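Local coordinates for protein type C neurotoxin (Clostridium botulinum, PDB 3PME) that probably binds gangliosides and perhaps phospholipids of the nerve-cell membrane, as the receptor-binding domain of a botulinum C/D mosaic neurotoxin, at residues A[102-107]-A[125-130]; A[138-143]-A[192-197]. All blocks are in the same frame, centred on the assembly; numbering follows the deposited sequence.

Contact 1 of 2, residues A[102-107]-A[125-130]; sequences LCIRNG and FDYSES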
ATOM      1  N   LEU A 102      -9.948  19.073   2.429  1.00 17.42           N
ATOM      2  CA  LEU A 102      -8.742  18.285   2.636  1.00 20.66           C
ATOM      3  C   LEU A 102      -7.652  18.851   1.748  1.00 20.61           C
ATOM      4  O   LEU A 102      -7.864  19.060   0.547  1.00 20.55           O
ATOM      5  CB  LEU A 102      -8.973  16.829   2.258  1.00 20.24           C
ATOM      6  CG  LEU A 102      -7.766  15.897   2.448  1.00 21.74           C
ATOM      7  CD1 LEU A 102      -7.532  15.624   3.929  1.00 22.57           C
ATOM      8  CD2 LEU A 102      -7.985  14.596   1.687  1.00 25.35           C
ATOM      9  N   CYS A 103      -6.486  19.095   2.337  1.00 20.25           N
ATOM     10  CA  CYS A 103      -5.325  19.586   1.591  1.00 21.86           C
ATOM     11  C   CYS A 103      -4.118  18.687   1.788  1.00 21.52           C
ATOM     12  O   CYS A 103      -4.055  17.895   2.728  1.00 20.71           O
ATOM     13  CB  CYS A 103      -4.934  20.990   2.051  1.00 24.45           C
ATOM     14  SG  CYS A 103      -6.263  22.187   2.026  1.00 28.16           S
ATOM     15  N   ILE A 104      -3.153  18.835   0.886  1.00 22.05           N
ATOM     16  CA  ILE A 104      -1.821  18.272   1.040  1.00 20.70           C
ATOM     17  C   ILE A 104      -0.876  19.455   1.129  1.00 21.33           C
ATOM     18  O   ILE A 104      -0.973  20.397   0.349  1.00 23.71           O
ATOM     19  CB  ILE A 104      -1.433  17.422  -0.188  1.00 20.54           C
ATOM     20  CG1 ILE A 104      -2.331  16.194  -0.280  1.00 26.51           C
ATOM     21  CG2 ILE A 104       0.042  17.034  -0.150  1.00 25.28           C
ATOM     22  CD1 ILE A 104      -2.120  15.241   0.822  1.00 28.67           C
ATOM     23  N   ARG A 105       0.025  19.432   2.097  1.00 22.73           N
ATOM     24  CA  ARG A 105       0.972  20.523   2.217  1.00 25.70           C
ATOM     25  C   ARG A 105       2.280  20.026   2.796  1.00 24.08           C
ATOM     26  O   ARG A 105       2.316  19.491   3.903  1.00 24.27           O
ATOM     27  CB  ARG A 105       0.409  21.648   3.085  1.00 28.94           C
ATOM     28  CG  ARG A 105       1.413  22.753   3.335  1.00 30.38           C
ATOM     29  CD  ARG A 105       0.799  23.907   4.126  1.00 35.61           C
ATOM     30  NE  ARG A 105       0.031  23.454   5.281  1.00 38.94           N
ATOM     31  CZ  ARG A 105       0.571  23.023   6.415  1.00 43.39           C
ATOM     32  NH1 ARG A 105       1.892  22.967   6.549  1.00 45.23           N
ATOM     33  NH2 ARG A 105      -0.207  22.634   7.414  1.00 42.53           N
ATOM     34  N   ASN A 106       3.351  20.196   2.025  1.00 25.24           N
ATOM     35  CA  ASN A 106       4.684  19.831   2.481  1.00 27.24           C
ATOM     36  C   ASN A 106       4.730  18.436   3.108  1.00 26.16           C
ATOM     37  O   ASN A 106       5.253  18.258   4.208  1.00 27.47           O
ATOM     38  CB  ASN A 106       5.190  20.882   3.483  1.00 27.33           C
ATOM     39  CG  ASN A 106       6.681  20.771   3.739  1.00 28.51           C
ATOM     40  OD1 ASN A 106       7.424  20.252   2.909  1.00 29.07           O
ATOM     41  ND2 ASN A 106       7.125  21.262   4.891  1.00 32.90           N
ATOM     42  N   GLY A 107       4.169  17.445   2.424  1.00 21.64           N
ATOM     43  CA  GLY A 107       4.262  16.077   2.898  1.00 21.93           C
ATOM     44  C   GLY A 107       3.356  15.755   4.076  1.00 20.26           C
ATOM     45  O   GLY A 107       3.544  14.758   4.755  1.00 20.81           O
ATOM     46  N   PHE A 125      -1.430  15.498   9.600  1.00 20.06           N
ATOM     47  CA  PHE A 125      -0.662  14.271   9.749  1.00 21.18           C
ATOM     48  C   PHE A 125       0.504  14.257   8.767  1.00 20.81           C
ATOM     49  O   PHE A 125       0.317  14.373   7.547  1.00 19.84           O
ATOM     50  CB  PHE A 125      -1.553  13.050   9.523  1.00 20.61           C
ATOM     51  CG  PHE A 125      -0.830  11.737   9.612  1.00 20.60           C
ATOM     52  CD1 PHE A 125      -0.337  11.282  10.828  1.00 22.70           C
ATOM     53  CD2 PHE A 125      -0.628  10.960   8.477  1.00 23.13           C
ATOM     54  CE1 PHE A 125       0.321  10.069  10.913  1.00 21.58           C
ATOM     55  CE2 PHE A 125       0.053   9.746   8.555  1.00 22.69           C
ATOM     56  CZ  PHE A 125       0.527   9.302   9.769  1.00 20.96           C
ATOM     57  N   ASP A 126       1.709  14.107   9.308  1.00 21.37           N
ATOM     58  CA  ASP A 126       2.917  14.004   8.494  1.00 21.63           C
ATOM     59  C   ASP A 126       3.060  12.578   7.968  1.00 21.99           C
ATOM     60  O   ASP A 126       3.597  11.701   8.647  1.00 24.12           O
ATOM     61  CB  ASP A 126       4.127  14.382   9.350  1.00 23.51           C
ATOM     62  CG  ASP A 126       5.440  14.335   8.587  1.00 26.51           C
ATOM     63  OD1 ASP A 126       5.455  13.908   7.419  1.00 24.29           O
ATOM     64  OD2 ASP A 126       6.476  14.727   9.175  1.00 32.51           O
ATOM     65  N   TYR A 127       2.583  12.344   6.750  1.00 19.76           N
ATOM     66  CA  TYR A 127       2.635  11.001   6.201  1.00 22.38           C
ATOM     67  C   TYR A 127       3.980  10.754   5.526  1.00 21.94           C
ATOM     68  O   TYR A 127       4.341   9.608   5.314  1.00 23.12           O
ATOM     69  CB  TYR A 127       1.470  10.748   5.224  1.00 21.36           C
ATOM     70  CG  TYR A 127       1.604  11.533   3.952  1.00 19.65           C
ATOM     71  CD1 TYR A 127       2.337  11.031   2.884  1.00 19.79           C
ATOM     72  CD2 TYR A 127       1.014  12.776   3.812  1.00 19.26           C
ATOM     73  CE1 TYR A 127       2.481  11.755   1.708  1.00 20.62           C
ATOM     74  CE2 TYR A 127       1.163  13.516   2.648  1.00 17.95           C
ATOM     75  CZ  TYR A 127       1.895  12.995   1.599  1.00 19.86           C
ATOM     76  OH  TYR A 127       2.030  13.733   0.461  1.00 20.87           O
ATOM     77  N   SER A 128       4.724  11.822   5.233  1.00 21.57           N
ATOM     78  CA  SER A 128       5.979  11.696   4.473  1.00 22.82           C
ATOM     79  C   SER A 128       7.162  11.250   5.325  1.00 27.15           C
ATOM     80  O   SER A 128       7.952  10.402   4.911  1.00 26.30           O
ATOM     81  CB  SER A 128       6.327  13.027   3.809  1.00 27.13           C
ATOM     82  OG  SER A 128       7.561  12.943   3.102  1.00 32.09           O
ATOM     83  N   GLU A 129       7.294  11.839   6.508  1.00 28.73           N
ATOM     84  CA  GLU A 129       8.478  11.628   7.340  1.00 31.75           C
ATOM     85  C   GLU A 129       9.769  11.856   6.546  1.00 33.00           C
ATOM     86  O   GLU A 129      10.673  11.015   6.557  1.00 35.70           O
ATOM     87  CB  GLU A 129       8.464  10.223   7.937  1.00 32.74           C
ATOM     88  CG  GLU A 129       7.276   9.959   8.844  1.00 35.22           C
ATOM     89  CD  GLU A 129       7.195   8.512   9.283  1.00 42.72           C
ATOM     90  OE1 GLU A 129       8.246   7.831   9.306  1.00 47.79           O
ATOM     91  OE2 GLU A 129       6.077   8.055   9.599  1.00 47.55           O
ATOM     92  N   SER A 130       9.840  12.993   5.858  1.00 32.24           N
ATOM     93  CA  SER A 130      10.998  13.354   5.035  1.00 35.47           C
ATOM     94  C   SER A 130      11.293  12.325   3.949  1.00 36.15           C
ATOM     95  O   SER A 130      12.452  11.976   3.708  1.00 38.55           O
ATOM     96  CB  SER A 130      12.240  13.575   5.907  1.00 35.99           C
ATOM     97  OG  SER A 130      12.048  14.666   6.789  1.00 41.34           O
TER
HETATM   98  O   HOH W   1       6.128  16.496   6.330  1.00 38.48           O
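A glycine carbonyl lies against an aromatic ring here: G107 O sits 3.3 Å from Y127 CD2, over one face of the tyrosine ring and offset toward its rim. The site belongs to the lectin-like jelly-roll half of the receptor-binding domain, where the turn after strand 100-105 meets the loop that leaves strand 120-126. G107 O accepts a hydrogen bond from S128 N (3.2 Å), which approaches in the carbonyl plane, and a weak one from Y127 N. S128 CB lies 3.8 Å from G107 CA. Y127 CG stands between its own backbone N and carbonyl carbon (chi1 70°), the crowded position, which turns the ring over the glycine. Beyond it, I104 CD1 lies 4.1 Å from Y127 CE2, the two side chains crossing at about a right angle, while Y127 OH is hydrogen-bonded to T82 OG1, at the end of helix 79-82. The loop is shaped by an Asx motif: D126 OD1 takes a nearly straight bond from E129 N (2.9 Å), which comes from above the carboxylate plane. A water lies 2.9 Å from both N106 O and D126 OD1, in position to bridge them, the bond to D126 OD1 being weak.

Contact 2 of 2, residues A[138-143]-A[192-197]; sequences NKWFFV and MLWIRD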
ATOM      1  N   ASN A 138       3.789   7.763  -1.508  1.00 17.16           N
ATOM      2  CA  ASN A 138       3.277   6.914  -2.584  1.00 16.59           C
ATOM      3  C   ASN A 138       2.735   5.556  -2.151  1.00 17.36           C
ATOM      4  O   ASN A 138       2.662   4.621  -2.963  1.00 16.61           O
ATOM      5  CB  ASN A 138       4.319   6.715  -3.699  1.00 17.74           C
ATOM      6  CG  ASN A 138       3.688   6.247  -4.995  1.00 17.97           C
ATOM      7  OD1 ASN A 138       2.649   6.774  -5.407  1.00 16.86           O
ATOM      8  ND2 ASN A 138       4.326   5.275  -5.661  1.00 18.82           N
ATOM      9  N   LYS A 139       2.353   5.438  -0.882  1.00 16.00           N
ATOM     10  CA  LYS A 139       1.757   4.210  -0.374  1.00 16.66           C
ATOM     11  C   LYS A 139       0.299   4.478  -0.049  1.00 17.41           C
ATOM     12  O   LYS A 139      -0.035   5.546   0.452  1.00 18.38           O
ATOM     13  CB  LYS A 139       2.475   3.728   0.893  1.00 17.75           C
ATOM     14  CG  LYS A 139       3.921   3.370   0.661  1.00 19.11           C
ATOM     15  CD  LYS A 139       4.571   2.833   1.912  1.00 21.18           C
ATOM     16  CE  LYS A 139       6.051   2.564   1.655  1.00 24.49           C
ATOM     17  NZ  LYS A 139       6.786   2.362   2.932  1.00 32.62           N
ATOM     18  N   TRP A 140      -0.573   3.533  -0.367  1.00 16.70           N
ATOM     19  CA  TRP A 140      -1.968   3.662   0.061  1.00 15.98           C
ATOM     20  C   TRP A 140      -2.040   3.657   1.579  1.00 16.74           C
ATOM     21  O   TRP A 140      -1.513   2.748   2.214  1.00 17.66           O
ATOM     22  CB  TRP A 140      -2.775   2.470  -0.417  1.00 18.04           C
ATOM     23  CG  TRP A 140      -3.047   2.413  -1.895  1.00 16.49           C
ATOM     24  CD1 TRP A 140      -2.398   1.651  -2.828  1.00 18.19           C
ATOM     25  CD2 TRP A 140      -4.069   3.121  -2.599  1.00 17.49           C
ATOM     26  NE1 TRP A 140      -2.960   1.845  -4.070  1.00 17.61           N
ATOM     27  CE2 TRP A 140      -3.997   2.732  -3.953  1.00 20.49           C
ATOM     28  CE3 TRP A 140      -5.053   4.038  -2.210  1.00 18.30           C
ATOM     29  CZ2 TRP A 140      -4.853   3.251  -4.927  1.00 21.87           C
ATOM     30  CZ3 TRP A 140      -5.911   4.536  -3.173  1.00 20.70           C
ATOM     31  CH2 TRP A 140      -5.805   4.143  -4.513  1.00 20.16           C
ATOM     32  N   PHE A 141      -2.707   4.653   2.159  1.00 17.57           N
ATOM     33  CA  PHE A 141      -3.060   4.569   3.579  1.00 17.23           C
ATOM     34  C   PHE A 141      -4.516   4.961   3.790  1.00 15.86           C
ATOM     35  O   PHE A 141      -5.091   5.689   2.983  1.00 16.09           O
ATOM     36  CB  PHE A 141      -2.090   5.343   4.490  1.00 14.81           C
ATOM     37  CG  PHE A 141      -2.009   6.823   4.218  1.00 17.04           C
ATOM     38  CD1 PHE A 141      -1.133   7.326   3.268  1.00 17.80           C
ATOM     39  CD2 PHE A 141      -2.744   7.732   4.984  1.00 16.82           C
ATOM     40  CE1 PHE A 141      -1.027   8.693   3.040  1.00 17.71           C
ATOM     41  CE2 PHE A 141      -2.641   9.105   4.774  1.00 17.33           C
ATOM     42  CZ  PHE A 141      -1.780   9.592   3.802  1.00 18.41           C
ATOM     43  N   PHE A 142      -5.103   4.417   4.849  1.00 17.90           N
ATOM     44  CA  PHE A 142      -6.529   4.588   5.144  1.00 15.32           C
ATOM     45  C   PHE A 142      -6.740   5.753   6.114  1.00 17.28           C
ATOM     46  O   PHE A 142      -6.166   5.793   7.213  1.00 18.91           O
ATOM     47  CB  PHE A 142      -7.090   3.290   5.724  1.00 17.65           C
ATOM     48  CG  PHE A 142      -8.554   3.357   6.066  1.00 18.89           C
ATOM     49  CD1 PHE A 142      -9.490   3.694   5.098  1.00 18.16           C
ATOM     50  CD2 PHE A 142      -8.987   3.064   7.354  1.00 18.69           C
ATOM     51  CE1 PHE A 142     -10.849   3.752   5.409  1.00 20.63           C
ATOM     52  CE2 PHE A 142     -10.335   3.112   7.670  1.00 19.07           C
ATOM     53  CZ  PHE A 142     -11.267   3.455   6.697  1.00 17.93           C
ATOM     54  N   VAL A 143      -7.565   6.699   5.689  1.00 15.74           N
ATOM     55  CA  VAL A 143      -7.852   7.887   6.492  1.00 15.47           C
ATOM     56  C   VAL A 143      -9.273   7.816   7.017  1.00 17.90           C
ATOM     57  O   VAL A 143     -10.197   7.392   6.306  1.00 18.30           O
ATOM     58  CB  VAL A 143      -7.693   9.175   5.652  1.00 16.63           C
ATOM     59  CG1 VAL A 143      -8.103  10.424   6.457  1.00 19.06           C
ATOM     60  CG2 VAL A 143      -6.258   9.301   5.136  1.00 18.60           C
ATOM     61  N   MET A 192       0.743  13.598  -8.774  1.00 22.71           N
ATOM     62  CA  MET A 192      -0.536  12.926  -8.936  1.00 24.39           C
ATOM     63  C   MET A 192      -0.898  12.244  -7.626  1.00 19.87           C
ATOM     64  O   MET A 192      -0.051  12.051  -6.767  1.00 20.23           O
ATOM     65  CB  MET A 192      -0.449  11.891 -10.066  1.00 24.23           C
ATOM     66  CG  MET A 192       0.486  10.708  -9.760  1.00 23.51           C
ATOM     67  SD  MET A 192       0.918   9.736 -11.217  1.00 30.15           S
ATOM     68  CE  MET A 192       1.916  10.923 -12.110  1.00 27.44           C
ATOM     69  N   LEU A 193      -2.167  11.890  -7.480  1.00 20.52           N
ATOM     70  CA  LEU A 193      -2.598  11.109  -6.331  1.00 18.19           C
ATOM     71  C   LEU A 193      -3.800  10.268  -6.699  1.00 19.94           C
ATOM     72  O   LEU A 193      -4.482  10.529  -7.698  1.00 21.53           O
ATOM     73  CB  LEU A 193      -2.944  12.020  -5.144  1.00 19.84           C
ATOM     74  CG  LEU A 193      -4.162  12.934  -5.286  1.00 21.86           C
ATOM     75  CD1 LEU A 193      -5.432  12.240  -4.848  1.00 25.61           C
ATOM     76  CD2 LEU A 193      -3.962  14.192  -4.464  1.00 28.48           C
ATOM     77  N   TRP A 194      -4.062   9.269  -5.866  1.00 18.20           N
ATOM     78  CA  TRP A 194      -5.188   8.366  -6.044  1.00 19.19           C
ATOM     79  C   TRP A 194      -5.973   8.367  -4.754  1.00 20.42           C
ATOM     80  O   TRP A 194      -5.389   8.450  -3.673  1.00 18.30           O
ATOM     81  CB  TRP A 194      -4.710   6.929  -6.294  1.00 18.71           C
ATOM     82  CG  TRP A 194      -3.924   6.687  -7.549  1.00 19.62           C
ATOM     83  CD1 TRP A 194      -4.376   6.077  -8.679  1.00 22.75           C
ATOM     84  CD2 TRP A 194      -2.535   6.994  -7.784  1.00 17.85           C
ATOM     85  NE1 TRP A 194      -3.364   5.996  -9.612  1.00 22.79           N
ATOM     86  CE2 TRP A 194      -2.225   6.547  -9.090  1.00 22.66           C
ATOM     87  CE3 TRP A 194      -1.526   7.590  -7.020  1.00 20.40           C
ATOM     88  CZ2 TRP A 194      -0.956   6.698  -9.655  1.00 21.13           C
ATOM     89  CZ3 TRP A 194      -0.261   7.739  -7.583  1.00 19.76           C
ATOM     90  CH2 TRP A 194       0.011   7.290  -8.895  1.00 21.12           C
ATOM     91  N   ILE A 195      -7.290   8.249  -4.876  1.00 19.60           N
ATOM     92  CA  ILE A 195      -8.170   8.056  -3.727  1.00 19.73           C
ATOM     93  C   ILE A 195      -9.024   6.831  -4.019  1.00 19.22           C
ATOM     94  O   ILE A 195      -9.342   6.556  -5.179  1.00 18.44           O
ATOM     95  CB  ILE A 195      -9.064   9.287  -3.518  1.00 17.97           C
ATOM     96  CG1 ILE A 195      -8.219  10.450  -2.991  1.00 20.81           C
ATOM     97  CG2 ILE A 195     -10.219   8.984  -2.533  1.00 20.05           C
ATOM     98  CD1 ILE A 195      -8.935  11.792  -3.032  1.00 22.32           C
ATOM     99  N   ARG A 196      -9.393   6.078  -2.996  1.00 18.89           N
ATOM    100  CA  ARG A 196     -10.375   5.012  -3.206  1.00 18.21           C
ATOM    101  C   ARG A 196     -11.343   4.877  -2.044  1.00 21.32           C
ATOM    102  O   ARG A 196     -11.040   5.257  -0.916  1.00 18.56           O
ATOM    103  CB  ARG A 196      -9.702   3.667  -3.497  1.00 18.63           C
ATOM    104  CG  ARG A 196      -9.190   2.926  -2.251  1.00 18.16           C
ATOM    105  CD  ARG A 196      -8.596   1.613  -2.713  1.00 20.31           C
ATOM    106  NE  ARG A 196      -8.450   0.610  -1.666  1.00 23.01           N
ATOM    107  CZ  ARG A 196      -7.319   0.372  -1.022  1.00 19.28           C
ATOM    108  NH1 ARG A 196      -6.228   1.088  -1.286  1.00 22.46           N
ATOM    109  NH2 ARG A 196      -7.263  -0.598  -0.126  1.00 19.38           N
ATOM    110  N   ASP A 197     -12.506   4.316  -2.340  1.00 19.38           N
ATOM    111  CA  ASP A 197     -13.514   3.984  -1.342  1.00 19.21           C
ATOM    112  C   ASP A 197     -13.925   5.197  -0.504  1.00 19.88           C
ATOM    113  O   ASP A 197     -13.987   5.134   0.724  1.00 20.76           O
ATOM    114  CB  ASP A 197     -13.053   2.812  -0.467  1.00 18.78           C
ATOM    115  CG  ASP A 197     -12.858   1.532  -1.265  1.00 24.80           C
ATOM    116  OD1 ASP A 197     -13.870   0.949  -1.705  1.00 31.90           O
ATOM    117  OD2 ASP A 197     -11.703   1.116  -1.452  1.00 33.72           O
TER
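W140 reaches across to strand 193-201 in the jelly-roll, concanavalin-like subdomain. Strands 141-148 and 193-201 belong to one antiparallel sheet but are not paired: strand 68-77 runs between them and bonds to both, so no backbone hydrogen bond joins the segments, and the indole of W140 carries the contact. W140 CB lies 3.8 Å from R196 NH1. From there CG lies anti to the carbonyl carbon (chi1 -72°), and the indole is directed at the backbone of 194-196. Its CG, CD2 and CE3 come first under the guanidinium of R196, with CD2 3.2 Å from R196 NH1. NE1, on the pyrrole side, is hydrogen-bonded to N229 OD1. Farther out, CZ3 packs on R196 CG at 3.8 Å and turns its edge to the carbonyl carbon of I195. At the tip, W140 CH2 touches W194 CB at 3.5 Å; the rings of W140 and W194 are inclined at 55°, neither stacked nor edge-to-face.

R196 supplies the charge. Its chain, extended from CG to NE, runs over the W140 face, where CD makes a CH-pi contact and CZ a cation-pi contact, 4.8 Å from the six-membered ring centroid. The guanidinium is nearly upright on the indole, 78° between planes, so NH1 points an edge at the ring. NH2 bonds to Q217 O near the end of helix 207-218, and NE forms a salt bridge with D197 OD2 at 3.3 Å, its hydrogen bond weak and bent. W194 makes a cation-pi contact with K76, whose NZ also bonds N138 OD1; that same OD1 lies 3.8 Å from W194 CZ3.

Both contacts are largely buried and lie in the N-terminal, lectin-like subdomain, their centres 13 Å apart, but they hold different elements. Contact 1 ties two turns at the ends of strands 100-105 and 120-126 and is exposed at D126, where a water is bound; contact 2 sets the 138-143 segment against strand 193-201 and lies wholly inside, closer to the centre of the chain. The chemistry follows: backbone polar groups, a carboxylate and a water in the first, and indoles with a guanidinium, without any hydrogen bond between the segments, in the second. They meet directly where Y127, just past strand 120-126, packs on F141 of the next strand, 141-148, with Y127 CB 3.7 Å from F141 CZ.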